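Local coordinates for protein 4-hydroxyphenylpyruvate dioxygenase (Pseudomonas putida, PDB 5HMQ) that catalyses the divalent-metal-dependent conversion of 3-dehydroshikimate to protocatechuate, a shared intermediate of quinate and shikimate breakdown, at residues C[333-338]-C[422-427]; C[297-302]-C[412-417]; C[145-150]-C[178-183]. All blocks are in the same frame, centred on the assembly; numbering follows the deposited sequence.

Contact 1 (C[333-338]-C[422-427]); sequences VQLLRQ and TLYDTD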
loop_
_atom_site.group_PDB
_atom_site.type_symbol
_atom_site.label_atom_id
_atom_site.label_comp_id
_atom_site.label_asym_id
_atom_site.label_seq_id
_atom_site.Cartn_x
_atom_site.Cartn_y
_atom_site.Cartn_z
ATOM N N VAL C 333 22.154 25.889 11.151
ATOM C CA VAL C 333 20.717 25.982 11.383
ATOM C C VAL C 333 20.318 27.449 11.351
ATOM O O VAL C 333 20.859 28.257 12.111
ATOM C CB VAL C 333 20.315 25.345 12.723
ATOM C CG1 VAL C 333 18.887 25.698 13.075
ATOM C CG2 VAL C 333 20.479 23.831 12.662
ATOM N N GLN C 334 19.373 27.789 10.482
ATOM C CA GLN C 334 18.890 29.152 10.337
ATOM C C GLN C 334 17.462 29.264 10.845
ATOM O O GLN C 334 16.631 28.382 10.602
ATOM C CB GLN C 334 18.956 29.607 8.878
ATOM C CG GLN C 334 20.362 29.886 8.384
ATOM C CD GLN C 334 20.948 31.144 8.996
ATOM O OE1 GLN C 334 20.224 31.987 9.524
ATOM N NE2 GLN C 334 22.267 31.280 8.918
ATOM N N LEU C 335 17.189 30.350 11.558
ATOM C CA LEU C 335 15.864 30.642 12.080
ATOM C C LEU C 335 15.292 31.841 11.338
ATOM O O LEU C 335 15.955 32.878 11.222
ATOM C CB LEU C 335 15.918 30.919 13.583
ATOM C CG LEU C 335 14.611 31.369 14.236
ATOM C CD1 LEU C 335 13.561 30.276 14.121
ATOM C CD2 LEU C 335 14.835 31.743 15.690
ATOM N N LEU C 336 14.068 31.698 10.836
ATOM C CA LEU C 336 13.355 32.797 10.203
ATOM C C LEU C 336 12.030 33.009 10.916
ATOM O O LEU C 336 11.413 32.063 11.415
ATOM C CB LEU C 336 13.107 32.567 8.701
ATOM C CG LEU C 336 14.307 32.706 7.761
ATOM C CD1 LEU C 336 15.177 31.457 7.752
ATOM C CD2 LEU C 336 13.888 33.135 6.358
ATOM N N ARG C 337 11.600 34.268 10.968
ATOM C CA ARG C 337 10.511 34.655 11.848
ATOM C C ARG C 337 9.632 35.689 11.161
ATOM O O ARG C 337 10.128 36.556 10.435
ATOM C CB ARG C 337 11.092 35.209 13.154
ATOM C CG ARG C 337 10.168 35.228 14.343
ATOM C CD ARG C 337 10.983 35.593 15.576
ATOM N NE ARG C 337 10.667 34.741 16.719
ATOM C CZ ARG C 337 11.458 34.587 17.777
ATOM N NH1 ARG C 337 12.617 35.230 17.841
ATOM N NH2 ARG C 337 11.091 33.790 18.771
ATOM N N GLN C 338 8.325 35.588 11.392
ATOM C CA GLN C 338 7.377 36.606 10.942
ATOM C C GLN C 338 6.104 36.456 11.753
ATOM O O GLN C 338 5.458 35.404 11.700
ATOM C CB GLN C 338 7.075 36.475 9.450
ATOM C CG GLN C 338 6.046 37.480 8.951
ATOM C CD GLN C 338 5.836 37.420 7.449
ATOM O OE1 GLN C 338 5.096 38.224 6.884
ATOM N NE2 GLN C 338 6.482 36.463 6.797
ATOM N N THR C 422 13.095 31.782 26.291
ATOM C CA THR C 422 12.504 30.917 25.265
ATOM C C THR C 422 13.310 29.665 24.953
ATOM O O THR C 422 14.056 29.161 25.786
ATOM C CB THR C 422 12.320 31.697 23.955
ATOM O OG1 THR C 422 13.537 31.666 23.204
ATOM C CG2 THR C 422 11.937 33.162 24.239
ATOM N N LEU C 423 13.127 29.142 23.741
ATOM C CA LEU C 423 13.980 28.099 23.181
ATOM C C LEU C 423 15.011 28.661 22.218
ATOM O O LEU C 423 16.070 28.055 22.022
ATOM C CB LEU C 423 13.119 27.049 22.459
ATOM C CG LEU C 423 13.710 25.928 21.601
ATOM C CD1 LEU C 423 12.803 24.699 21.655
ATOM C CD2 LEU C 423 13.913 26.365 20.143
ATOM N N TYR C 424 14.717 29.818 21.620
ATOM C CA TYR C 424 15.574 30.377 20.584
ATOM C C TYR C 424 16.713 31.198 21.175
ATOM O O TYR C 424 17.835 31.164 20.657
ATOM C CB TYR C 424 14.733 31.220 19.626
ATOM C CG TYR C 424 13.463 30.529 19.177
ATOM C CD1 TYR C 424 13.496 29.538 18.204
ATOM C CD2 TYR C 424 12.233 30.862 19.731
ATOM C CE1 TYR C 424 12.338 28.902 17.791
ATOM C CE2 TYR C 424 11.071 30.232 19.325
ATOM C CZ TYR C 424 11.130 29.254 18.355
ATOM O OH TYR C 424 9.975 28.626 17.948
ATOM N N ASP C 425 16.455 31.932 22.262
ATOM C CA ASP C 425 17.524 32.695 22.899
ATOM C C ASP C 425 18.628 31.796 23.433
ATOM O O ASP C 425 19.743 32.274 23.657
ATOM C CB ASP C 425 16.987 33.551 24.050
ATOM C CG ASP C 425 16.027 34.625 23.589
ATOM O OD1 ASP C 425 16.496 35.689 23.136
ATOM O OD2 ASP C 425 14.801 34.410 23.697
ATOM N N THR C 426 18.347 30.513 23.647
ATOM C CA THR C 426 19.341 29.619 24.224
ATOM C C THR C 426 20.256 28.994 23.175
ATOM O O THR C 426 21.470 28.914 23.393
ATOM C CB THR C 426 18.649 28.516 25.035
ATOM O OG1 THR C 426 17.546 27.985 24.285
ATOM C CG2 THR C 426 18.142 29.064 26.360
ATOM N N ASP C 427 19.706 28.533 22.048
ATOM C CA ASP C 427 20.522 27.823 21.068
ATOM C C ASP C 427 20.908 28.669 19.867
ATOM O O ASP C 427 21.795 28.264 19.108
ATOM C CB ASP C 427 19.794 26.579 20.559
ATOM C CG ASP C 427 19.027 25.867 21.662
ATOM O OD1 ASP C 427 17.878 25.457 21.404
ATOM O OD2 ASP C 427 19.593 25.638 22.753
#
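The ring of Tyr424 is met by Leu335 and Arg337, alternate residues on one side of strand 333-338. Thr422 sets up this encounter: its OG1 accepts from Tyr424 N at 2.7 Å, a capping bond suited to a short hydroxyl side chain before a helical turn. Tyr424 follows with CG anti to its carbonyl carbon (chi1 -47°), which swings the ring toward the strand. Both partners come at a slant from the same side of the ring plane: Leu335 CD2 touches Tyr424 CD1 at 3.6 Å, and Arg337 NH2 lies 3.3 Å from Tyr424 CD2, with guanidinium and ring planes 74° apart. The broad apolar ring takes a methyl and a guanidinium side by side, while its hydroxyl probably bonds to Glu299. Asp425 starts away from the strand, but its carboxylate bends back, OD2 coming to 6.2 Å from Arg337 NH2, too far for a salt bridge, though the charges may attract weakly. Thr426 OG1 then bonds to Leu423 O at 2.7 Å. Helical turn 424-427 thus lies across one face of the first VOC module's sheet and leads into edge strand 428-430, whose Phe428 and Leu430 also touch Leu335; strand 323-328 pairs between the two strands.

Contact 2 (C[297-302]-C[412-417]); sequences GVEFLE and YLVEQG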
loop_
_atom_site.group_PDB
_atom_site.type_symbol
_atom_site.label_atom_id
_atom_site.label_comp_id
_atom_site.label_asym_id
_atom_site.label_seq_id
_atom_site.Cartn_x
_atom_site.Cartn_y
_atom_site.Cartn_z
ATOM N N GLY C 297 -1.397 26.390 18.744
ATOM C CA GLY C 297 -0.816 26.461 17.417
ATOM C C GLY C 297 0.562 25.824 17.328
ATOM O O GLY C 297 0.998 25.058 18.196
ATOM N N VAL C 298 1.250 26.151 16.239
ATOM C CA VAL C 298 2.564 25.596 15.935
ATOM C C VAL C 298 3.637 26.495 16.533
ATOM O O VAL C 298 3.629 27.714 16.322
ATOM C CB VAL C 298 2.756 25.448 14.416
ATOM C CG1 VAL C 298 4.181 25.021 14.101
ATOM C CG2 VAL C 298 1.756 24.455 13.847
ATOM N N GLU C 299 4.565 25.895 17.283
ATOM C CA GLU C 299 5.698 26.657 17.795
ATOM C C GLU C 299 6.701 26.963 16.689
ATOM O O GLU C 299 7.089 28.121 16.495
ATOM C CB GLU C 299 6.371 25.908 18.945
ATOM C CG GLU C 299 7.596 26.626 19.489
ATOM C CD GLU C 299 7.314 28.067 19.868
ATOM O OE1 GLU C 299 6.318 28.320 20.578
ATOM O OE2 GLU C 299 8.086 28.951 19.444
ATOM N N PHE C 300 7.138 25.941 15.956
ATOM C CA PHE C 300 7.965 26.185 14.784
ATOM C C PHE C 300 7.871 25.006 13.826
ATOM O O PHE C 300 7.485 23.897 14.204
ATOM C CB PHE C 300 9.431 26.475 15.155
ATOM C CG PHE C 300 10.142 25.339 15.852
ATOM C CD1 PHE C 300 10.615 24.243 15.142
ATOM C CD2 PHE C 300 10.384 25.398 17.216
ATOM C CE1 PHE C 300 11.277 23.215 15.785
ATOM C CE2 PHE C 300 11.053 24.376 17.862
ATOM C CZ PHE C 300 11.497 23.281 17.148
ATOM N N LEU C 301 8.222 25.278 12.574
ATOM C CA LEU C 301 8.401 24.261 11.551
ATOM C C LEU C 301 9.891 24.041 11.337
ATOM O O LEU C 301 10.668 25.000 11.298
ATOM C CB LEU C 301 7.740 24.682 10.236
ATOM C CG LEU C 301 6.239 24.987 10.253
ATOM C CD1 LEU C 301 5.765 25.403 8.869
ATOM C CD2 LEU C 301 5.449 23.785 10.743
ATOM N N GLU C 302 10.292 22.777 11.229
ATOM C CA GLU C 302 11.682 22.411 10.984
ATOM C C GLU C 302 11.785 21.747 9.616
ATOM O O GLU C 302 11.170 20.702 9.382
ATOM C CB GLU C 302 12.215 21.481 12.074
ATOM C CG GLU C 302 13.689 21.134 11.909
ATOM C CD GLU C 302 14.201 20.169 12.967
ATOM O OE1 GLU C 302 13.411 19.762 13.845
ATOM O OE2 GLU C 302 15.399 19.815 12.916
ATOM N N TYR C 412 7.613 17.837 18.347
ATOM C CA TYR C 412 8.140 18.350 19.606
ATOM C C TYR C 412 7.017 18.916 20.465
ATOM O O TYR C 412 6.122 19.608 19.971
ATOM C CB TYR C 412 9.182 19.441 19.365
ATOM C CG TYR C 412 10.283 19.077 18.401
ATOM C CD1 TYR C 412 11.200 18.080 18.701
ATOM C CD2 TYR C 412 10.429 19.762 17.204
ATOM C CE1 TYR C 412 12.216 17.758 17.823
ATOM C CE2 TYR C 412 11.441 19.455 16.328
ATOM C CZ TYR C 412 12.331 18.451 16.636
ATOM O OH TYR C 412 13.338 18.143 15.752
ATOM N N LEU C 413 7.077 18.627 21.761
ATOM C CA LEU C 413 6.092 19.107 22.725
ATOM C C LEU C 413 6.710 20.285 23.472
ATOM O O LEU C 413 7.429 20.100 24.458
ATOM C CB LEU C 413 5.675 17.987 23.672
ATOM C CG LEU C 413 5.231 16.698 22.975
ATOM C CD1 LEU C 413 4.877 15.624 23.989
ATOM C CD2 LEU C 413 4.060 16.970 22.042
ATOM N N VAL C 414 6.425 21.498 23.005
ATOM C CA VAL C 414 7.037 22.712 23.534
ATOM C C VAL C 414 6.055 23.375 24.487
ATOM O O VAL C 414 4.947 23.757 24.089
ATOM C CB VAL C 414 7.442 23.672 22.406
ATOM C CG1 VAL C 414 8.030 24.949 22.984
ATOM C CG2 VAL C 414 8.436 22.998 21.474
ATOM N N GLU C 415 6.463 23.505 25.747
ATOM C CA GLU C 415 5.712 24.237 26.755
ATOM C C GLU C 415 6.257 25.657 26.865
ATOM O O GLU C 415 7.447 25.853 27.131
ATOM C CB GLU C 415 5.784 23.516 28.104
ATOM C CG GLU C 415 4.517 23.621 28.941
ATOM C CD GLU C 415 4.563 22.732 30.173
ATOM O OE1 GLU C 415 5.517 22.867 30.970
ATOM O OE2 GLU C 415 3.657 21.888 30.337
ATOM N N GLN C 416 5.389 26.632 26.633
ATOM C CA GLN C 416 5.605 28.040 26.940
ATOM C C GLN C 416 6.171 28.242 28.348
ATOM O O GLN C 416 5.641 27.694 29.318
ATOM C CB GLN C 416 4.280 28.812 26.791
ATOM C CG GLN C 416 3.051 28.180 27.494
ATOM C CD GLN C 416 2.704 26.780 26.995
ATOM O OE1 GLN C 416 2.870 26.468 25.815
ATOM N NE2 GLN C 416 2.273 25.920 27.907
ATOM N N GLY C 417 7.242 29.023 28.485
ATOM C CA GLY C 417 7.868 29.730 27.376
ATOM C C GLY C 417 8.918 30.702 27.885
ATOM O O GLY C 417 9.605 31.359 27.104
#
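Tyr412 OH donates a short hydrogen bond of 2.5 Å to Glu302 OE1. The oxygen lies at the edge of the phenol ring and accepts on its syn lone pair, with the carboxylate and ring planes only 22° apart. Glu302 can do this because its chain is extended, CG anti to the backbone N (chi1 -177°), so that a long acidic side chain spans the gap. Beside this bond, Phe300 CZ packs against Tyr412 CD2 at 3.7 Å; the two rings meet at a slant, their centroids 5.7 Å apart. Farther along, Glu299 uses its aliphatic part: CG rests on Val414 CG1 at 3.9 Å, and the bend at chi2 (53°) turns the carboxylate aside from the valine.

The backbone explains why these side chains converge. Strands 295-304 and 410-414 are not direct neighbours; strand 363-371 runs between them, and the contact reaches over it. Small Ala368 lies beneath Phe300 and Ala366 beneath both Tyr412 and Glu302, so larger side chains from the flanking strands can meet above. A classic beta bulge, in which Glu299 and Phe300 both face Ala368, brings two consecutive side chains into the contact. Leu301 points away from strand 410-414 and packs on strand 440-450 of the second VOC module.

The acids are held by partners of differing kind. Glu302 OE2 accepts from Asn346, so each carboxylate oxygen has a neutral donor, which should partly offset the cost of burying it. Glu299 has one oxygen in a salt bridge to Arg370 and the other bonded to the hydroxyl of Tyr424, and the nearby positive charge would be expected to favour its ionised form.

Contact 3 (C[145-150]-C[178-183]); sequences NTYQQV and PSAIRD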
loop_
_atom_site.group_PDB
_atom_site.type_symbol
_atom_site.label_atom_id
_atom_site.label_comp_id
_atom_site.label_asym_id
_atom_site.label_seq_id
_atom_site.Cartn_x
_atom_site.Cartn_y
_atom_site.Cartn_z
ATOM N N ASN C 145 -32.071 -9.228 9.381
ATOM C CA ASN C 145 -31.006 -8.294 9.040
ATOM C C ASN C 145 -30.805 -7.198 10.082
ATOM O O ASN C 145 -30.105 -6.219 9.794
ATOM C CB ASN C 145 -31.273 -7.665 7.665
ATOM C CG ASN C 145 -32.390 -6.639 7.697
ATOM O OD1 ASN C 145 -33.392 -6.815 8.391
ATOM N ND2 ASN C 145 -32.227 -5.564 6.936
ATOM N N THR C 146 -31.375 -7.332 11.277
ATOM C CA THR C 146 -31.185 -6.360 12.347
ATOM C C THR C 146 -30.932 -7.112 13.645
ATOM O O THR C 146 -31.304 -8.280 13.789
ATOM C CB THR C 146 -32.398 -5.435 12.522
ATOM O OG1 THR C 146 -33.549 -6.214 12.865
ATOM C CG2 THR C 146 -32.679 -4.661 11.240
ATOM N N TYR C 147 -30.298 -6.427 14.601
ATOM C CA TYR C 147 -30.068 -7.052 15.899
ATOM C C TYR C 147 -31.372 -7.257 16.658
ATOM O O TYR C 147 -31.475 -8.188 17.465
ATOM C CB TYR C 147 -29.090 -6.222 16.735
ATOM C CG TYR C 147 -29.690 -4.989 17.379
ATOM C CD1 TYR C 147 -30.298 -5.058 18.630
ATOM C CD2 TYR C 147 -29.632 -3.754 16.748
ATOM C CE1 TYR C 147 -30.848 -3.938 19.222
ATOM C CE2 TYR C 147 -30.174 -2.625 17.337
ATOM C CZ TYR C 147 -30.780 -2.723 18.574
ATOM O OH TYR C 147 -31.322 -1.604 19.164
ATOM N N GLN C 148 -32.368 -6.397 16.424
ATOM C CA GLN C 148 -33.659 -6.563 17.086
ATOM C C GLN C 148 -34.304 -7.893 16.717
ATOM O O GLN C 148 -34.830 -8.597 17.588
ATOM C CB GLN C 148 -34.588 -5.403 16.730
ATOM C CG GLN C 148 -34.120 -4.043 17.219
ATOM C CD GLN C 148 -33.228 -3.339 16.211
ATOM O OE1 GLN C 148 -32.562 -3.980 15.398
ATOM N NE2 GLN C 148 -33.216 -2.012 16.257
ATOM N N GLN C 149 -34.272 -8.256 15.432
ATOM C CA GLN C 149 -34.806 -9.548 15.011
ATOM C C GLN C 149 -33.994 -10.697 15.595
ATOM O O GLN C 149 -34.554 -11.740 15.955
ATOM C CB GLN C 149 -34.838 -9.640 13.487
ATOM C CG GLN C 149 -35.800 -8.672 12.823
ATOM C CD GLN C 149 -35.557 -8.554 11.330
ATOM O OE1 GLN C 149 -34.540 -8.014 10.896
ATOM N NE2 GLN C 149 -36.495 -9.061 10.537
ATOM N N VAL C 150 -32.673 -10.532 15.680
ATOM C CA VAL C 150 -31.826 -11.565 16.271
ATOM C C VAL C 150 -32.236 -11.819 17.715
ATOM O O VAL C 150 -32.449 -12.964 18.126
ATOM C CB VAL C 150 -30.342 -11.168 16.169
ATOM C CG1 VAL C 150 -29.502 -11.998 17.133
ATOM C CG2 VAL C 150 -29.852 -11.351 14.753
ATOM N N PRO C 178 -29.063 1.762 18.049
ATOM C CA PRO C 178 -28.522 0.787 19.004
ATOM C C PRO C 178 -29.097 0.903 20.406
ATOM O O PRO C 178 -28.688 0.135 21.285
ATOM C CB PRO C 178 -27.025 1.121 19.005
ATOM C CG PRO C 178 -26.993 2.593 18.751
ATOM C CD PRO C 178 -28.115 2.857 17.777
ATOM N N SER C 179 -30.026 1.832 20.638
ATOM C CA SER C 179 -30.462 2.129 22.000
ATOM C C SER C 179 -31.154 0.936 22.649
ATOM O O SER C 179 -30.972 0.682 23.844
ATOM C CB SER C 179 -31.389 3.343 21.995
ATOM O OG SER C 179 -31.644 3.789 23.313
ATOM N N ALA C 180 -31.945 0.186 21.880
ATOM C CA ALA C 180 -32.675 -0.950 22.433
ATOM C C ALA C 180 -31.770 -2.097 22.867
ATOM O O ALA C 180 -32.278 -3.075 23.428
ATOM C CB ALA C 180 -33.700 -1.463 21.421
ATOM N N ILE C 181 -30.460 -2.015 22.619
ATOM C CA ILE C 181 -29.557 -3.061 23.096
ATOM C C ILE C 181 -29.570 -3.151 24.617
ATOM O O ILE C 181 -29.428 -4.245 25.179
ATOM C CB ILE C 181 -28.131 -2.821 22.554
ATOM C CG1 ILE C 181 -28.094 -3.014 21.038
ATOM C CG2 ILE C 181 -27.132 -3.762 23.206
ATOM C CD1 ILE C 181 -26.806 -2.547 20.394
ATOM N N ARG C 182 -29.765 -2.024 25.311
ATOM C CA ARG C 182 -29.749 -2.050 26.773
ATOM C C ARG C 182 -30.833 -2.944 27.363
ATOM O O ARG C 182 -30.701 -3.371 28.515
ATOM C CB ARG C 182 -29.830 -0.639 27.366
ATOM C CG ARG C 182 -30.934 0.257 26.858
ATOM C CD ARG C 182 -30.833 1.617 27.541
ATOM N NE ARG C 182 -29.537 2.262 27.332
ATOM C CZ ARG C 182 -29.255 3.120 26.358
ATOM N NH1 ARG C 182 -30.181 3.456 25.470
ATOM N NH2 ARG C 182 -28.040 3.645 26.275
ATOM N N ASP C 183 -31.893 -3.246 26.615
ATOM C CA ASP C 183 -32.931 -4.126 27.139
ATOM C C ASP C 183 -32.590 -5.601 26.974
ATOM O O ASP C 183 -33.365 -6.453 27.424
ATOM C CB ASP C 183 -34.273 -3.840 26.458
ATOM C CG ASP C 183 -34.732 -2.410 26.650
ATOM O OD1 ASP C 183 -34.368 -1.799 27.678
ATOM O OD2 ASP C 183 -35.470 -1.903 25.776
#
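Tyr147 projects from the first turn of helix 147-157 onto the 3-10 segment 179-183, where Ala180 and Ile181 receive its ring. The residues before it fix the start of that helix. The backbone N of Asn145 donates to Gln149 OE1 at 3.1 Å, and Thr146 OG1 donates to the same oxygen at 2.8 Å, the two arriving from opposite faces of the amide plane. Thr146 is the N-cap: besides that donation, its hydroxyl accepts a weak bond from Gln149 N, a double role that suits threonine.

Tyr147 itself holds CG between the backbone N and the carbonyl carbon (chi1 78°), a crowded position that carries the ring off the helix toward the opposing segment. Ile181 CG1 sits over one face in a CH-pi contact, 3.8 Å from the ring centroid and 28° off the normal; its closest ring atom is Tyr147 CE1, at 3.4 Å. At the far end Tyr147 OH lies 3.3 Å from Ala180 CB, where a small methyl admits the hydroxyl, while Pro178 CA approaches Tyr147 CE2 at 4.1 Å. The hydroxyl of tyrosine gives this buried ring end a polar partner, for it hydrogen-bonds to the carbonyl of Asp177. Gln148 comes next and folds its OE1 over the other face of the ring, 3.2 Å above the plane and displaced toward the rim.

Within the TIM barrel the contact joins the start of helix 147-157 to the loop between helix 168-172 and strand 189-194. Leu166 of strand 162-167 touches both Tyr147 and Ile181 from the barrel side, and helix 222-231 packs on Ile181 through Pro228 and Ile229.

How the contacts relate
Contacts 1 and 2 belong to one VOC module and interlock along the chain, their segments alternating, with centres 11 Å apart. Tyr424 joins them: its OH lies 2.4 Å from Glu299 OE2, a probable hydrogen bond, and 3.3 Å from Phe300 CD2. Both contacts lie away from the annotated metal sites. Contact 3 stands apart in the TIM-barrel domain, its centre about 59 Å from that of contact 1 and 48 Å from that of contact 2. It is near the dehydratase site: the side chain of Tyr147 is about 8 Å from those of the metal ligands Glu136 and Asp167, and about 11 Å from a bound magnesium ion.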